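Local coordinates for flagellar basal body protein (Helicobacter pylori, PDB 5NPY), which probably builds the flagellar hook, the curved extracellular segment that joins the motor's rod to the filament, as its repeating subunit, at residues 195-200 and 357-362; 374-379 and 399-404; 417-422 and 433-438. All coordinates share one frame; numbering follows the deposited sequence.

Interaction 1: 195-200 and 357-362; sequences ISVNLN and YSTEVD
Two beta-sheets pack face to face here, strand 192-198 of one sheet laying its side chains on strand 346-364 of the other. No hydrogen bond crosses between the segments: the strand axes stay 9.4 Å apart and run nearly antiparallel, at 156°, so the interface is made by side chains. At one end the branch methyls of Ile195 and Val361 meet, CG2 to CG2 at 3.5 Å, closer than usual for two carbons. With CG1 between the backbone N and the carbonyl carbon (chi1 62°) and the chain extended beyond it, Ile195 has CD1 3.8 Å from Thr359 OG1. That hydroxyl is hydrogen-bonded to Tyr377 OH of the adjacent strand 370-381, which gives a polar atom inside this apolar layer a partner. In the middle, Val197 CG2, anti to its backbone N, touches the methyl CG2 of Thr359 at 3.8 Å and also comes near the plane of the Tyr357 ring at its edge, 3.9 Å from CE2. Leu199, just past the end of its strand, reaches the same ring with CD2, which approaches Tyr357 CD2 to 3.8 Å from an oblique direction. Both methyls thus meet the CD2-CE2 side of the tyrosine. Beyond the segments, Ala469 of strand 465-471 packs on both Ile195 and Val361, while Tyr446 of strand 442-447 touches Ile195 and Thr359. Alternate residues of strand 346-364, Tyr357, Thr359 and Val361, point inward, whereas Ser358 and Glu360 turn away, the alternation that characterises the apolar interior between two packed beta-sheets.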
# COMPACT_ATOMS: atom_id res chain seq x y z
N ILE A 195 -0.46 -0.29 3.07
CA ILE A 195 -0.16 -1.53 2.36
C ILE A 195 -1.25 -2.56 2.66
O ILE A 195 -1.84 -2.59 3.75
CB ILE A 195 1.23 -2.12 2.69
CG1 ILE A 195 1.33 -2.49 4.17
CG2 ILE A 195 2.34 -1.18 2.22
CD1 ILE A 195 2.58 -3.29 4.54
N SER A 196 -1.53 -3.37 1.66
CA SER A 196 -2.32 -4.58 1.83
C SER A 196 -1.34 -5.75 1.71
O SER A 196 -0.64 -5.86 0.70
CB SER A 196 -3.45 -4.68 0.81
OG SER A 196 -3.10 -4.20 -0.49
N VAL A 197 -1.28 -6.57 2.75
CA VAL A 197 -0.40 -7.72 2.84
C VAL A 197 -1.20 -8.89 3.40
O VAL A 197 -2.02 -8.71 4.31
CB VAL A 197 0.85 -7.43 3.71
CG1 VAL A 197 0.46 -6.99 5.14
CG2 VAL A 197 1.74 -8.61 3.78
N ASN A 198 -0.97 -10.07 2.87
CA ASN A 198 -1.52 -11.26 3.47
C ASN A 198 -0.39 -11.91 4.25
O ASN A 198 0.74 -11.97 3.77
CB ASN A 198 -2.08 -12.21 2.41
CG ASN A 198 -2.69 -13.43 3.02
OD1 ASN A 198 -3.82 -13.36 3.52
ND2 ASN A 198 -2.00 -14.56 2.96
N LEU A 199 -0.70 -12.36 5.47
CA LEU A 199 0.31 -12.97 6.33
C LEU A 199 -0.10 -14.42 6.58
O LEU A 199 -1.08 -14.67 7.28
CB LEU A 199 0.46 -12.20 7.64
CG LEU A 199 0.95 -10.73 7.60
CD1 LEU A 199 0.92 -10.12 8.98
CD2 LEU A 199 2.33 -10.57 7.03
N ASN A 200 0.64 -15.34 6.01
CA ASN A 200 0.31 -16.75 6.15
C ASN A 200 1.20 -17.37 7.22
O ASN A 200 2.44 -17.23 7.15
CB ASN A 200 0.50 -17.48 4.82
CG ASN A 200 -0.07 -18.92 4.84
OD1 ASN A 200 0.28 -19.73 5.69
ND2 ASN A 200 -0.95 -19.23 3.89
N TYR A 357 7.63 -12.78 8.25
CA TYR A 357 7.48 -12.21 6.91
C TYR A 357 8.14 -10.84 6.89
O TYR A 357 8.50 -10.29 7.94
CB TYR A 357 6.01 -12.14 6.47
CG TYR A 357 5.85 -11.93 4.97
CD1 TYR A 357 6.52 -12.76 4.07
CD2 TYR A 357 5.07 -10.90 4.45
CE1 TYR A 357 6.40 -12.59 2.69
CE2 TYR A 357 4.94 -10.70 3.08
CZ TYR A 357 5.61 -11.57 2.20
OH TYR A 357 5.52 -11.43 0.84
N SER A 358 8.32 -10.30 5.69
CA SER A 358 8.91 -8.97 5.50
C SER A 358 8.35 -8.35 4.23
O SER A 358 8.09 -9.05 3.25
CB SER A 358 10.44 -9.03 5.44
OG SER A 358 10.83 -9.85 4.37
N THR A 359 8.11 -7.04 4.27
CA THR A 359 7.61 -6.30 3.13
C THR A 359 8.48 -5.06 2.97
O THR A 359 9.27 -4.73 3.84
CB THR A 359 6.14 -5.89 3.30
OG1 THR A 359 6.03 -4.92 4.36
CG2 THR A 359 5.27 -7.14 3.62
N GLU A 360 8.32 -4.39 1.83
CA GLU A 360 9.18 -3.26 1.50
C GLU A 360 8.48 -2.43 0.43
O GLU A 360 7.97 -2.99 -0.54
CB GLU A 360 10.55 -3.77 1.02
CG GLU A 360 11.58 -2.70 0.68
CD GLU A 360 12.84 -3.29 0.02
OE1 GLU A 360 13.74 -3.76 0.75
OE2 GLU A 360 12.92 -3.28 -1.24
N VAL A 361 8.42 -1.12 0.65
CA VAL A 361 7.73 -0.17 -0.21
C VAL A 361 8.72 0.92 -0.62
O VAL A 361 9.51 1.39 0.21
CB VAL A 361 6.52 0.46 0.53
CG1 VAL A 361 5.83 1.52 -0.31
CG2 VAL A 361 5.52 -0.63 0.96
N ASP A 362 8.69 1.31 -1.89
CA ASP A 362 9.49 2.43 -2.35
C ASP A 362 8.86 3.73 -1.88
O ASP A 362 7.68 3.99 -2.15
CB ASP A 362 9.61 2.43 -3.88
CG ASP A 362 10.34 1.21 -4.42
OD1 ASP A 362 10.07 0.82 -5.59
OD2 ASP A 362 11.20 0.65 -3.72

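Interaction 2: 374-379 and 399-404. With 144 (tris-hydroxymethyl-methyl-ammonium), chain B.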
# COMPACT_ATOMS: atom_id res chain seq x y z
N GLN A 374 10.61 -0.56 5.22
CA GLN A 374 10.68 -1.99 5.47
C GLN A 374 9.88 -2.36 6.71
O GLN A 374 9.73 -1.57 7.64
CB GLN A 374 12.12 -2.48 5.59
CG GLN A 374 12.88 -2.31 4.27
CD GLN A 374 14.23 -2.99 4.24
OE1 GLN A 374 14.66 -3.60 5.21
NE2 GLN A 374 14.91 -2.87 3.10
N SER A 375 9.33 -3.58 6.67
CA SER A 375 8.57 -4.15 7.77
C SER A 375 8.95 -5.60 7.90
O SER A 375 8.97 -6.32 6.90
CB SER A 375 7.05 -4.07 7.54
OG SER A 375 6.57 -2.77 7.76
N GLU A 376 9.21 -6.03 9.13
CA GLU A 376 9.41 -7.43 9.46
C GLU A 376 8.35 -7.86 10.46
O GLU A 376 8.05 -7.13 11.41
CB GLU A 376 10.79 -7.63 10.02
CG GLU A 376 11.90 -6.97 9.23
CD GLU A 376 13.24 -7.38 9.79
OE1 GLU A 376 13.93 -6.55 10.41
OE2 GLU A 376 13.56 -8.58 9.68
N TYR A 377 7.80 -9.06 10.26
CA TYR A 377 6.63 -9.56 10.98
C TYR A 377 6.99 -10.83 11.73
O TYR A 377 7.60 -11.75 11.16
CB TYR A 377 5.47 -9.84 9.99
CG TYR A 377 5.11 -8.70 9.03
CD1 TYR A 377 3.90 -8.01 9.14
CD2 TYR A 377 5.99 -8.31 8.00
CE1 TYR A 377 3.56 -6.96 8.26
CE2 TYR A 377 5.66 -7.29 7.12
CZ TYR A 377 4.44 -6.60 7.26
OH TYR A 377 4.10 -5.56 6.40
N TYR A 378 6.61 -10.89 13.00
CA TYR A 378 6.85 -12.06 13.84
C TYR A 378 5.52 -12.45 14.45
O TYR A 378 4.85 -11.62 15.07
CB TYR A 378 7.87 -11.75 14.94
CG TYR A 378 9.15 -11.11 14.45
CD1 TYR A 378 9.32 -9.72 14.47
CD2 TYR A 378 10.20 -11.87 13.98
CE1 TYR A 378 10.50 -9.12 14.01
CE2 TYR A 378 11.36 -11.29 13.52
CZ TYR A 378 11.51 -9.92 13.54
OH TYR A 378 12.67 -9.36 13.09
N MET A 379 5.12 -13.72 14.28
CA MET A 379 3.82 -14.19 14.78
C MET A 379 3.90 -14.55 16.25
O MET A 379 4.79 -15.27 16.68
CB MET A 379 3.31 -15.40 14.02
CG MET A 379 1.85 -15.71 14.31
SD MET A 379 1.26 -16.98 13.13
CE MET A 379 1.35 -18.44 14.13
N GLU A 399 3.58 -9.23 15.70
CA GLU A 399 4.24 -7.97 16.06
C GLU A 399 5.14 -7.52 14.92
O GLU A 399 6.02 -8.28 14.48
CB GLU A 399 5.06 -8.09 17.35
CG GLU A 399 4.22 -8.50 18.53
CD GLU A 399 4.86 -8.16 19.85
OE1 GLU A 399 5.67 -7.21 19.89
OE2 GLU A 399 4.53 -8.83 20.84
N VAL A 400 4.96 -6.27 14.49
CA VAL A 400 5.59 -5.72 13.29
C VAL A 400 6.61 -4.64 13.67
O VAL A 400 6.29 -3.67 14.36
CB VAL A 400 4.53 -5.15 12.33
CG1 VAL A 400 5.19 -4.65 11.06
CG2 VAL A 400 3.34 -6.18 12.09
N LYS A 401 7.83 -4.78 13.14
CA LYS A 401 8.95 -3.87 13.37
C LYS A 401 9.20 -3.12 12.07
O LYS A 401 9.62 -3.72 11.08
CB LYS A 401 10.17 -4.71 13.78
CG LYS A 401 11.55 -4.09 13.60
CD LYS A 401 12.64 -5.16 13.81
CE LYS A 401 13.92 -4.53 14.37
NZ LYS A 401 14.84 -5.55 14.94
N SER A 402 8.92 -1.80 12.05
CA SER A 402 9.01 -1.02 10.82
C SER A 402 10.03 0.12 10.93
O SER A 402 10.16 0.77 11.97
CB SER A 402 7.65 -0.42 10.44
OG SER A 402 6.63 -1.41 10.36
N TYR A 403 10.73 0.38 9.81
CA TYR A 403 11.79 1.38 9.74
C TYR A 403 12.05 1.69 8.27
O TYR A 403 11.53 1.01 7.37
CB TYR A 403 13.07 0.90 10.44
CG TYR A 403 13.46 -0.50 10.00
CD1 TYR A 403 14.33 -0.69 8.92
CD2 TYR A 403 12.95 -1.63 10.63
CE1 TYR A 403 14.68 -1.97 8.49
CE2 TYR A 403 13.29 -2.92 10.19
CZ TYR A 403 14.16 -3.07 9.12
OH TYR A 403 14.52 -4.31 8.67
N ILE A 404 12.88 2.71 8.04
CA ILE A 404 13.20 3.21 6.70
C ILE A 404 14.70 3.06 6.47
O ILE A 404 15.51 3.54 7.27
CB ILE A 404 12.78 4.68 6.54
CG1 ILE A 404 11.27 4.82 6.69
CG2 ILE A 404 13.24 5.22 5.19
CD1 ILE A 404 10.80 6.25 6.64
C1 144 B . -0.24 -9.73 23.35
N 144 B . 0.70 -10.35 22.41
C2 144 B . 1.62 -11.22 23.14
O2 144 B . 2.67 -10.53 23.78
C3 144 B . 1.46 -9.32 21.72
O3 144 B . 2.03 -9.84 20.53
C4 144 B . 0.04 -11.17 21.39
O4 144 B . -1.36 -11.35 21.44
O HOH W 1 13.75 -7.83 16.02
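Tyr403 reaches across to Glu376 with its hydroxyl, OH donating to OE1 at 2.9 Å. The carboxylate oxygen lies in the plane of the tyrosine ring at its edge, whereas the hydroxyl meets OE1 from above the carboxylate plane, the two planes being 79° apart. Tyr403 CG stands between the backbone N and the carbonyl carbon (chi1 49°); Gln374 O lies over one face of the ring. The other oxygen of Glu376, OE2, is hydrogen-bonded to Tyr356 OH, so tyrosines hold both ends of the carboxylate. Lys401 NZ lies 4.7 Å from Glu376 OE1, no salt bridge, though its charge may favour the carboxylate; it donates to a water at 2.7 Å. On the opposite face, Ser375 OG and Ser402 OG share a hydrogen bond of 2.9 Å, and Tyr446 OH also bonds Ser375 OG. Beside them Val400 CG1 lies over one face of the Tyr377 ring, offset toward its rim, 4.2 Å from the centroid in a CH-pi contact, while Val400 CG2 touches Tyr377 CD1 at 3.5 Å. Back on the face of Glu376 and Tyr403, the end of Glu399 leads away from strand 370-381, and its OE2 accepts a hydrogen bond from O3 of the bound tris-hydroxymethyl-methyl-ammonium at 2.7 Å; Thr380 also bonds this ligand. Between the two faces, paired backbone bonds join Gln374 with Tyr403, Glu376 with Lys401 and Tyr378 with Glu399, in the ladder of a regular antiparallel beta-sheet.

Interaction 3: 417-422 and 433-438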
# COMPACT_ATOMS: atom_id res chain seq x y z
N THR A 417 10.06 1.19 14.68
CA THR A 417 8.78 1.43 15.34
C THR A 417 7.98 0.13 15.39
O THR A 417 7.68 -0.46 14.34
CB THR A 417 7.98 2.51 14.62
OG1 THR A 417 8.78 3.69 14.44
CG2 THR A 417 6.72 2.86 15.44
N TRP A 418 7.60 -0.29 16.59
CA TRP A 418 6.89 -1.55 16.80
C TRP A 418 5.39 -1.31 16.89
O TRP A 418 4.94 -0.35 17.51
CB TRP A 418 7.39 -2.28 18.06
CG TRP A 418 8.75 -2.87 17.89
CD1 TRP A 418 9.92 -2.24 18.07
CD2 TRP A 418 9.08 -4.20 17.45
NE1 TRP A 418 10.97 -3.07 17.81
CE2 TRP A 418 10.48 -4.29 17.42
CE3 TRP A 418 8.33 -5.33 17.11
CZ2 TRP A 418 11.17 -5.46 17.05
CZ3 TRP A 418 9.01 -6.50 16.74
CH2 TRP A 418 10.41 -6.55 16.72
N GLU A 419 4.64 -2.20 16.26
CA GLU A 419 3.19 -2.12 16.24
C GLU A 419 2.65 -3.54 16.33
O GLU A 419 3.25 -4.47 15.76
CB GLU A 419 2.73 -1.40 14.97
CG GLU A 419 1.28 -1.04 14.92
CD GLU A 419 0.92 -0.08 16.03
OE1 GLU A 419 1.64 0.93 16.22
OE2 GLU A 419 -0.08 -0.36 16.74
N ILE A 420 1.56 -3.74 17.07
CA ILE A 420 0.97 -5.07 17.21
C ILE A 420 -0.27 -5.13 16.32
O ILE A 420 -1.11 -4.22 16.33
CB ILE A 420 0.63 -5.40 18.67
CG1 ILE A 420 1.90 -5.37 19.54
CG2 ILE A 420 -0.01 -6.78 18.75
CD1 ILE A 420 1.63 -5.57 21.00
N VAL A 421 -0.37 -6.21 15.56
CA VAL A 421 -1.36 -6.39 14.50
C VAL A 421 -2.19 -7.63 14.80
O VAL A 421 -1.63 -8.64 15.24
CB VAL A 421 -0.62 -6.51 13.16
CG1 VAL A 421 -1.38 -7.28 12.18
CG2 VAL A 421 -0.25 -5.16 12.64
N GLY A 422 -3.52 -7.54 14.61
CA GLY A 422 -4.42 -8.65 14.86
C GLY A 422 -5.30 -8.95 13.65
O GLY A 422 -5.37 -8.18 12.70
N ALA A 433 -3.79 -0.26 14.00
CA ALA A 433 -3.87 1.19 14.06
C ALA A 433 -2.68 1.79 13.32
O ALA A 433 -1.56 1.30 13.45
CB ALA A 433 -3.87 1.69 15.52
N PRO A 434 -2.89 2.88 12.59
CA PRO A 434 -1.78 3.51 11.86
C PRO A 434 -0.70 4.02 12.81
O PRO A 434 -0.93 4.26 14.00
CB PRO A 434 -2.46 4.66 11.11
CG PRO A 434 -3.64 5.01 11.99
CD PRO A 434 -4.12 3.70 12.56
N MET A 435 0.51 4.14 12.28
CA MET A 435 1.65 4.53 13.10
C MET A 435 2.33 5.73 12.47
O MET A 435 2.05 6.10 11.31
CB MET A 435 2.62 3.34 13.30
CG MET A 435 3.67 3.13 12.19
SD MET A 435 4.40 1.46 12.24
CE MET A 435 3.11 0.61 11.29
N THR A 436 3.20 6.37 13.24
CA THR A 436 3.93 7.55 12.78
C THR A 436 5.42 7.26 12.77
O THR A 436 6.02 6.98 13.81
CB THR A 436 3.65 8.78 13.65
OG1 THR A 436 2.27 9.17 13.49
CG2 THR A 436 4.56 9.96 13.20
N LEU A 437 6.00 7.28 11.58
CA LEU A 437 7.44 7.15 11.40
C LEU A 437 8.01 8.53 11.17
O LEU A 437 7.33 9.41 10.65
CB LEU A 437 7.77 6.27 10.20
CG LEU A 437 6.97 4.97 10.10
CD1 LEU A 437 7.46 4.21 8.87
CD2 LEU A 437 7.12 4.17 11.38
N ASP A 438 9.28 8.69 11.51
CA ASP A 438 10.02 9.90 11.18
C ASP A 438 10.83 9.66 9.90
O ASP A 438 11.78 8.86 9.90
CB ASP A 438 10.93 10.34 12.32
CG ASP A 438 11.63 11.64 12.02
OD1 ASP A 438 12.77 11.59 11.49
OD2 ASP A 438 11.01 12.71 12.26
O HOH W 2 -2.21 -1.40 15.91
O HOH W 3 0.30 3.17 16.47
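Glu419 and Ala433 meet where strand 411-423 of one beta-sheet faces the approach to strand 435-439 of another, a sheet-on-sheet packing contact. The strands run nearly antiparallel, at 168°, with axes 8.4 Å apart, and no direct hydrogen bond links the two segments; water does so instead. At Ala433, CG anti to the backbone N (chi1 -170°) and a bend at chi2 (62°) set the carboxylate carbon CD of Glu419 close to the Ala433 carbonyl O, at 3.8 Å, a plain contact. The backbone N of Ala433 donates to a water at 2.7 Å, and that same water donates to Glu419 OE2 and to Ile420 O, tying both segments through one molecule. Pro434 follows, its O accepting a hydrogen bond from a second water, which also donates to Glu419 OE1 at 2.6 Å. Each carboxylate oxygen therefore receives a bond from its own water, and this should help hold the group's rotation. Next, Met435 points inward: its CB lies 3.9 Å from Glu419 OE1, and its sulphur SD comes near the methyl CG2 of Thr417 at a loose 4.2 Å, the side chains sliding past each other in opposite directions. The methionine side chain also touches Ser402, on the strand beside 411-423, and also Tyr446 of strand 442-447 and Leu448 in a loop. Leu437 then brings one branch back toward Thr417, its side chain also touching Tyr446 and, on strand 370-381, Leu373. The two side chains meet at an oblique angle, and the CD2 methyl of Leu437 touches both Thr417 CB, at 3.7 Å, and the hydroxyl oxygen OG1, at 3.5 Å.

Overall arrangement
The three contacts follow one another along the chain, each closing before the next opens. Strands 346-364, 370-381, 396-406 and 411-423 are successive neighbours in one antiparallel sheet; interaction 2 lies within it, while interactions 1 and 3 pack it against a second sheet containing strands 192-198 and 435-439. Centres are about 9 Å apart between interactions 1 and 2 and between 2 and 3, and about 14 Å between 1 and 3, which do not touch. Interaction 1 joins segments 157 residues apart, whereas interactions 2 and 3 span only 20 and 11, so one long-range contact and two local ones hold together what appears to be a single beta-rich domain of the elongated subunit.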